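Local coordinates for protein proline dehydrogenase (Bradyrhizobium japonicum USDA 110, PDB 3HAZ) that probably oxidises proline to glutamate in two steps, using an FAD-dependent proline dehydrogenase and an NAD-dependent 1-pyrroline-5-carboxylate dehydrogenase joined in one chain, at residues 71-76 against 139-144; 109-114 against 801-806. All coordinates share one frame; numbering follows the deposited sequence.

Interaction 1: residues 71-76 against 139-144; sequences TKEGLA and DGTIGR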
ATOM      1  N   THR A  71      17.592  25.113 -21.129  1.00 13.86           N
ATOM      2  CA  THR A  71      17.295  26.355 -21.824  1.00 17.38           C
ATOM      3  C   THR A  71      18.260  27.462 -21.398  1.00 21.09           C
ATOM      4  O   THR A  71      18.668  28.285 -22.221  1.00 18.67           O
ATOM      5  CB  THR A  71      15.841  26.812 -21.588  1.00 27.62           C
ATOM      6  OG1 THR A  71      15.607  26.962 -20.184  1.00 40.17           O
ATOM      7  CG2 THR A  71      14.868  25.785 -22.145  1.00 25.45           C
ATOM      8  N   LYS A  72      18.631  27.478 -20.118  1.00 17.76           N
ATOM      9  CA  LYS A  72      19.563  28.488 -19.625  1.00 20.83           C
ATOM     10  C   LYS A  72      20.938  28.334 -20.273  1.00 18.94           C
ATOM     11  O   LYS A  72      21.600  29.320 -20.600  1.00 17.45           O
ATOM     12  CB  LYS A  72      19.713  28.418 -18.103  1.00 20.37           C
ATOM     13  CG  LYS A  72      20.594  29.535 -17.541  1.00 27.96           C
ATOM     14  CD  LYS A  72      21.337  29.114 -16.284  1.00 28.87           C
ATOM     15  CE  LYS A  72      20.383  28.827 -15.153  1.00 27.90           C
ATOM     16  NZ  LYS A  72      19.733  30.064 -14.673  1.00 34.04           N
ATOM     17  N   GLU A  73      21.370  27.090 -20.445  1.00 17.09           N
ATOM     18  CA  GLU A  73      22.674  26.816 -21.033  1.00 21.27           C
ATOM     19  C   GLU A  73      22.686  27.148 -22.520  1.00 21.53           C
ATOM     20  O   GLU A  73      23.660  27.697 -23.042  1.00 21.46           O
ATOM     21  CB  GLU A  73      23.065  25.357 -20.793  1.00 14.55           C
ATOM     22  CG  GLU A  73      23.440  25.091 -19.350  1.00 23.19           C
ATOM     23  CD  GLU A  73      23.577  23.617 -19.032  1.00 26.04           C
ATOM     24  OE1 GLU A  73      23.000  22.779 -19.761  1.00 20.07           O
ATOM     25  OE2 GLU A  73      24.260  23.300 -18.041  1.00 27.91           O
ATOM     26  N   GLY A  74      21.598  26.809 -23.198  1.00 21.78           N
ATOM     27  CA  GLY A  74      21.448  27.166 -24.592  1.00 19.69           C
ATOM     28  C   GLY A  74      21.516  28.676 -24.745  1.00 19.81           C
ATOM     29  O   GLY A  74      22.187  29.191 -25.637  1.00 19.98           O
ATOM     30  N   LEU A  75      20.810  29.388 -23.873  1.00 21.91           N
ATOM     31  CA  LEU A  75      20.770  30.844 -23.936  1.00 20.72           C
ATOM     32  C   LEU A  75      22.159  31.439 -23.740  1.00 24.80           C
ATOM     33  O   LEU A  75      22.571  32.325 -24.489  1.00 18.63           O
ATOM     34  CB  LEU A  75      19.787  31.422 -22.904  1.00 17.54           C
ATOM     35  CG  LEU A  75      19.592  32.941 -23.028  1.00 29.26           C
ATOM     36  CD1 LEU A  75      18.142  33.343 -22.801  1.00 33.21           C
ATOM     37  CD2 LEU A  75      20.521  33.696 -22.084  1.00 31.53           C
ATOM     38  N   ALA A  76      22.882  30.944 -22.739  1.00 21.82           N
ATOM     39  CA  ALA A  76      24.203  31.485 -22.430  1.00 20.72           C
ATOM     40  C   ALA A  76      25.183  31.282 -23.589  1.00 21.00           C
ATOM     41  O   ALA A  76      26.005  32.154 -23.875  1.00 23.43           O
ATOM     42  CB  ALA A  76      24.756  30.872 -21.143  1.00 21.54           C
ATOM     43  N   ASP A 139      32.611  27.540 -12.045  1.00 29.13           N
ATOM     44  CA  ASP A 139      31.315  28.039 -11.611  1.00 24.54           C
ATOM     45  C   ASP A 139      30.669  28.855 -12.719  1.00 22.73           C
ATOM     46  O   ASP A 139      31.262  29.050 -13.771  1.00 27.57           O
ATOM     47  CB  ASP A 139      31.445  28.870 -10.333  1.00 30.56           C
ATOM     48  CG  ASP A 139      32.515  29.938 -10.433  1.00 35.76           C
ATOM     49  OD1 ASP A 139      33.108  30.100 -11.522  1.00 38.81           O
ATOM     50  OD2 ASP A 139      32.763  30.615  -9.415  1.00 37.27           O
ATOM     51  N   GLY A 140      29.451  29.325 -12.478  1.00 26.44           N
ATOM     52  CA  GLY A 140      28.705  30.031 -13.500  1.00 22.09           C
ATOM     53  C   GLY A 140      28.034  29.040 -14.429  1.00 20.95           C
ATOM     54  O   GLY A 140      28.233  27.831 -14.308  1.00 14.77           O
ATOM     55  N   THR A 141      27.228  29.546 -15.352  1.00 20.90           N
ATOM     56  CA  THR A 141      26.523  28.679 -16.287  1.00 18.57           C
ATOM     57  C   THR A 141      27.519  27.940 -17.176  1.00 27.46           C
ATOM     58  O   THR A 141      27.337  26.764 -17.492  1.00 20.79           O
ATOM     59  CB  THR A 141      25.574  29.486 -17.171  1.00 17.84           C
ATOM     60  OG1 THR A 141      24.708  30.264 -16.337  1.00 18.21           O
ATOM     61  CG2 THR A 141      24.743  28.550 -18.073  1.00 13.61           C
ATOM     62  N   ILE A 142      28.575  28.646 -17.569  1.00 22.53           N
ATOM     63  CA  ILE A 142      29.607  28.088 -18.427  1.00 22.63           C
ATOM     64  C   ILE A 142      30.505  27.127 -17.657  1.00 21.32           C
ATOM     65  O   ILE A 142      30.838  26.060 -18.154  1.00 28.72           O
ATOM     66  CB  ILE A 142      30.461  29.207 -19.062  1.00 17.29           C
ATOM     67  CG1 ILE A 142      29.572  30.134 -19.889  1.00 19.21           C
ATOM     68  CG2 ILE A 142      31.576  28.619 -19.924  1.00 18.99           C
ATOM     69  CD1 ILE A 142      30.320  31.351 -20.442  1.00 24.08           C
ATOM     70  N   GLY A 143      30.892  27.504 -16.442  1.00 17.00           N
ATOM     71  CA  GLY A 143      31.729  26.642 -15.629  1.00 18.80           C
ATOM     72  C   GLY A 143      31.016  25.344 -15.297  1.00 20.09           C
ATOM     73  O   GLY A 143      31.612  24.267 -15.329  1.00 18.44           O
ATOM     74  N   ARG A 144      29.728  25.436 -14.981  1.00 15.24           N
ATOM     75  CA  ARG A 144      28.957  24.236 -14.678  1.00 21.11           C
ATOM     76  C   ARG A 144      28.862  23.351 -15.922  1.00 26.73           C
ATOM     77  O   ARG A 144      28.944  22.127 -15.835  1.00 27.84           O
ATOM     78  CB  ARG A 144      27.571  24.590 -14.137  1.00 28.80           C
ATOM     79  CG  ARG A 144      27.576  25.073 -12.685  1.00 32.42           C
ATOM     80  CD  ARG A 144      26.153  25.249 -12.149  1.00 35.37           C
ATOM     81  NE  ARG A 144      26.139  25.640 -10.742  1.00 38.92           N
ATOM     82  CZ  ARG A 144      25.061  25.611  -9.963  1.00 36.23           C
ATOM     83  NH1 ARG A 144      25.149  25.988  -8.696  1.00 36.77           N
ATOM     84  NH2 ARG A 144      23.894  25.207 -10.445  1.00 35.34           N
TER
HETATM   85  O   HOH W   1      25.435  25.230 -16.455  1.00 28.75           O
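Thr141 pushes its CG2 methyl against the side of helix 71-76, where it meets Ala76, Glu73 and Lys72. CG2 lies 3.8 Å from Ala76 CB. It comes no closer than 3.9 Å to Glu73 CG, a carbon of that chain's aliphatic part. The methyl reaches this place because CG2 is anti to the backbone N of Thr141 (chi1 of OG1 -54°). The same rotation leaves OG1 beside that N. There Thr141 OG1 is 3.6 Å from Lys72 CD, a van der Waals contact between the hydroxyl oxygen and a lysine methylene. The polar need of the hydroxyl is met by the carboxylate of Glu110. The Lys72 chain is bent at its last two torsions. Its CD touches the threonine, while NZ turns off to the carbonyl of Arg923. The two segments lie on helices 71-85 and 140-149, and both belong to the helical region named for the DNA-binding domain of proline dehydrogenase. Their short axes approach to 9.8 Å and cross at -109°. This is helix-on-helix packing at a steep angle, with Thr141 set against Glu73 and Ala76. No direct hydrogen bond spans the two segments. A water does that work instead. It donates to Glu73 OE2 at 2.8 Å and to Thr141 O at 2.7 Å, so the side chain of one helix is tied to the backbone of the other. Glu73 OE2 also forms a salt bridge with Arg148, further along helix 140-149. Its other oxygen, OE1, accepts from the backbone N of Ser70. The carboxylate is thus held at both oxygens, which probably limits its rotation and steadies its negative charge. Arg144, one turn on from Gly140, sends its NH1 to Asp926 and Glu929.

Interaction 2: residues 109-114 against 801-806; sequences HETKST and FVQEDV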
ATOM      1  N   HIS A 109      33.255  35.607 -18.520  1.00 23.91           N
ATOM      2  CA  HIS A 109      32.834  35.442 -19.906  1.00 22.55           C
ATOM      3  C   HIS A 109      31.322  35.546 -20.059  1.00 16.73           C
ATOM      4  O   HIS A 109      30.833  36.192 -20.988  1.00 18.99           O
ATOM      5  CB  HIS A 109      33.344  34.121 -20.503  1.00 26.53           C
ATOM      6  CG  HIS A 109      34.836  34.025 -20.574  1.00 25.70           C
ATOM      7  ND1 HIS A 109      35.504  32.821 -20.628  1.00 23.14           N
ATOM      8  CD2 HIS A 109      35.792  34.985 -20.583  1.00 24.31           C
ATOM      9  CE1 HIS A 109      36.804  33.042 -20.675  1.00 29.38           C
ATOM     10  NE2 HIS A 109      37.006  34.348 -20.653  1.00 25.96           N
ATOM     11  N   GLU A 110      30.586  34.896 -19.161  1.00 16.65           N
ATOM     12  CA  GLU A 110      29.128  34.955 -19.190  1.00 20.27           C
ATOM     13  C   GLU A 110      28.636  36.385 -18.954  1.00 22.91           C
ATOM     14  O   GLU A 110      27.722  36.862 -19.623  1.00 22.92           O
ATOM     15  CB  GLU A 110      28.521  34.018 -18.135  1.00 21.44           C
ATOM     16  CG  GLU A 110      26.999  33.975 -18.179  1.00 17.97           C
ATOM     17  CD  GLU A 110      26.385  32.912 -17.268  1.00 23.22           C
ATOM     18  OE1 GLU A 110      27.108  32.334 -16.431  1.00 19.67           O
ATOM     19  OE2 GLU A 110      25.167  32.661 -17.395  1.00 24.25           O
ATOM     20  N   THR A 111      29.245  37.063 -17.990  1.00 16.98           N
ATOM     21  CA  THR A 111      28.858  38.438 -17.662  1.00 21.14           C
ATOM     22  C   THR A 111      29.170  39.413 -18.793  1.00 18.54           C
ATOM     23  O   THR A 111      28.303  40.191 -19.214  1.00 21.66           O
ATOM     24  CB  THR A 111      29.521  38.906 -16.346  1.00 26.56           C
ATOM     25  OG1 THR A 111      29.125  38.014 -15.293  1.00 32.96           O
ATOM     26  CG2 THR A 111      29.083  40.325 -15.982  1.00 18.96           C
ATOM     27  N   LYS A 112      30.399  39.358 -19.301  1.00 21.43           N
ATOM     28  CA  LYS A 112      30.813  40.254 -20.385  1.00 24.79           C
ATOM     29  C   LYS A 112      29.996  40.046 -21.659  1.00 21.25           C
ATOM     30  O   LYS A 112      29.535  41.014 -22.271  1.00 20.59           O
ATOM     31  CB  LYS A 112      32.318  40.119 -20.690  1.00 22.00           C
ATOM     32  CG  LYS A 112      33.226  40.787 -19.655  1.00 24.75           C
ATOM     33  CD  LYS A 112      32.940  42.280 -19.549  1.00 30.48           C
ATOM     34  CE  LYS A 112      33.901  42.959 -18.580  1.00 39.02           C
ATOM     35  NZ  LYS A 112      33.812  44.443 -18.656  1.00 41.03           N
ATOM     36  N   SER A 113      29.823  38.793 -22.067  1.00 17.05           N
ATOM     37  CA  SER A 113      29.089  38.514 -23.303  1.00 20.32           C
ATOM     38  C   SER A 113      27.641  38.993 -23.220  1.00 17.38           C
ATOM     39  O   SER A 113      27.080  39.451 -24.214  1.00 18.38           O
ATOM     40  CB  SER A 113      29.128  37.023 -23.657  1.00 20.83           C
ATOM     41  OG  SER A 113      28.591  36.230 -22.607  1.00 24.23           O
ATOM     42  N   THR A 114      27.037  38.892 -22.035  1.00 15.64           N
ATOM     43  CA  THR A 114      25.663  39.353 -21.859  1.00 16.43           C
ATOM     44  C   THR A 114      25.582  40.890 -21.814  1.00 18.04           C
ATOM     45  O   THR A 114      24.680  41.485 -22.413  1.00 15.99           O
ATOM     46  CB  THR A 114      24.985  38.738 -20.605  1.00 20.83           C
ATOM     47  OG1 THR A 114      25.224  37.322 -20.556  1.00 16.94           O
ATOM     48  CG2 THR A 114      23.490  38.990 -20.641  1.00 11.99           C
ATOM     49  N   PHE A 801      21.482  47.870  -6.191  1.00 27.79           N
ATOM     50  CA  PHE A 801      22.874  47.712  -6.599  1.00 23.96           C
ATOM     51  C   PHE A 801      22.887  47.150  -8.022  1.00 26.33           C
ATOM     52  O   PHE A 801      22.252  46.135  -8.296  1.00 22.26           O
ATOM     53  CB  PHE A 801      23.617  46.745  -5.675  1.00 24.53           C
ATOM     54  CG  PHE A 801      23.793  47.240  -4.264  1.00 23.32           C
ATOM     55  CD1 PHE A 801      24.908  47.993  -3.910  1.00 20.81           C
ATOM     56  CD2 PHE A 801      22.868  46.917  -3.279  1.00 25.31           C
ATOM     57  CE1 PHE A 801      25.090  48.424  -2.608  1.00 21.33           C
ATOM     58  CE2 PHE A 801      23.040  47.354  -1.978  1.00 19.70           C
ATOM     59  CZ  PHE A 801      24.153  48.105  -1.639  1.00 22.95           C
ATOM     60  N   VAL A 802      23.602  47.812  -8.924  1.00 21.44           N
ATOM     61  CA  VAL A 802      23.651  47.395 -10.322  1.00 26.91           C
ATOM     62  C   VAL A 802      25.092  47.418 -10.829  1.00 25.87           C
ATOM     63  O   VAL A 802      25.828  48.370 -10.565  1.00 23.80           O
ATOM     64  CB  VAL A 802      22.792  48.315 -11.205  1.00 22.32           C
ATOM     65  CG1 VAL A 802      23.197  49.773 -10.993  1.00 20.83           C
ATOM     66  CG2 VAL A 802      22.937  47.918 -12.670  1.00 28.85           C
ATOM     67  N   GLN A 803      25.501  46.366 -11.533  1.00 24.48           N
ATOM     68  CA  GLN A 803      26.882  46.269 -11.999  1.00 26.92           C
ATOM     69  C   GLN A 803      27.159  47.388 -12.995  1.00 24.53           C
ATOM     70  O   GLN A 803      26.294  47.747 -13.793  1.00 24.47           O
ATOM     71  CB  GLN A 803      27.181  44.891 -12.608  1.00 24.95           C
ATOM     72  CG  GLN A 803      27.632  43.851 -11.594  1.00 31.88           C
ATOM     73  CD  GLN A 803      27.849  42.466 -12.206  1.00 33.58           C
ATOM     74  OE1 GLN A 803      27.608  42.255 -13.394  1.00 25.73           O
ATOM     75  NE2 GLN A 803      28.300  41.518 -11.392  1.00 27.51           N
ATOM     76  N   GLU A 804      28.360  47.952 -12.930  1.00 29.35           N
ATOM     77  CA  GLU A 804      28.670  49.165 -13.683  1.00 28.07           C
ATOM     78  C   GLU A 804      28.501  49.022 -15.194  1.00 23.71           C
ATOM     79  O   GLU A 804      28.089  49.970 -15.862  1.00 25.58           O
ATOM     80  CB  GLU A 804      30.076  49.666 -13.341  1.00 32.63           C
ATOM     81  CG  GLU A 804      31.181  48.691 -13.702  1.00 43.07           C
ATOM     82  CD  GLU A 804      32.527  49.122 -13.155  1.00 54.03           C
ATOM     83  OE1 GLU A 804      32.601  50.225 -12.570  1.00 52.07           O
ATOM     84  OE2 GLU A 804      33.506  48.357 -13.306  1.00 53.28           O
ATOM     85  N   ASP A 805      28.807  47.844 -15.731  1.00 24.47           N
ATOM     86  CA  ASP A 805      28.690  47.617 -17.175  1.00 26.84           C
ATOM     87  C   ASP A 805      27.269  47.782 -17.718  1.00 26.71           C
ATOM     88  O   ASP A 805      27.084  48.026 -18.907  1.00 25.11           O
ATOM     89  CB  ASP A 805      29.238  46.243 -17.568  1.00 31.94           C
ATOM     90  CG  ASP A 805      30.745  46.236 -17.705  1.00 38.86           C
ATOM     91  OD1 ASP A 805      31.353  47.334 -17.728  1.00 38.54           O
ATOM     92  OD2 ASP A 805      31.321  45.132 -17.790  1.00 34.16           O
ATOM     93  N   VAL A 806      26.262  47.649 -16.860  1.00 20.75           N
ATOM     94  CA  VAL A 806      24.890  47.790 -17.340  1.00 23.87           C
ATOM     95  C   VAL A 806      24.129  48.903 -16.617  1.00 24.65           C
ATOM     96  O   VAL A 806      22.928  49.081 -16.831  1.00 24.30           O
ATOM     97  CB  VAL A 806      24.111  46.451 -17.247  1.00 25.10           C
ATOM     98  CG1 VAL A 806      24.706  45.415 -18.210  1.00 22.34           C
ATOM     99  CG2 VAL A 806      24.103  45.923 -15.811  1.00 18.01           C
TER
HETATM  100  O   HOH W   2      28.970  38.803 -12.197  1.00 38.36           O
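Lys112 NZ meets Asp805 OD2 at 2.7 Å in a salt bridge between the helical region classed with the PutA DNA-binding domain and the aldehyde dehydrogenase fold. Helix 106-115 lies here against the end of strand 797-803, where the chain turns into helix 804-819. The carboxylate receives the ammonium on the syn lone pair of OD2, the side facing its other oxygen. Lys112 leaves its helix pointing away from the other segment. A bend at chi2 (-60°) then brings the chain round, and its end crosses the aspartate at about a right angle. NZ also donates to the carbonyl of Ala122, so two oxygens grip it. Asp805 would probably lose its charge partner, and the Ala122 carbonyl this donor, if an alanine stood in place of Lys112.

This ionic side is the more open one, and both of its residues are partly exposed. The buried side is formed by Thr111 and Gln803. Thr111 CG2 packs 3.5 Å from Gln803 OE1, again with the side chains nearly perpendicular. That amide oxygen is satisfied by the backbone N of Ala771, and Thr111 OG1 is hydrogen-bonded to the Ile107 carbonyl of its own helix. Asp805 O also accepts from Asn119 ND2 of the N-terminal helical region, a second polar tie between the two parts. A water joins the threonine and glutamine: it donates to Thr111 OG1 at 3.2 Å and accepts from Gln803 NE2 at 2.9 Å.

Overall arrangement
Helix 106-115 connects the two contacts, whose centres lie about 15 Å apart. It supplies one side of interaction 2. It also borders interaction 1 through Glu110. Ile142 of helix 140-149 packs on the same helix. Interaction 1 is the more buried: it joins two helices of one family region through methyl packing and a water. Interaction 2 joins that region to the aldehyde dehydrogenase part and is only partly buried. Its direct link is ionic, beside a methyl-to-amide-oxygen contact and another bridging water. Both lie away from the FAD and NAD sites.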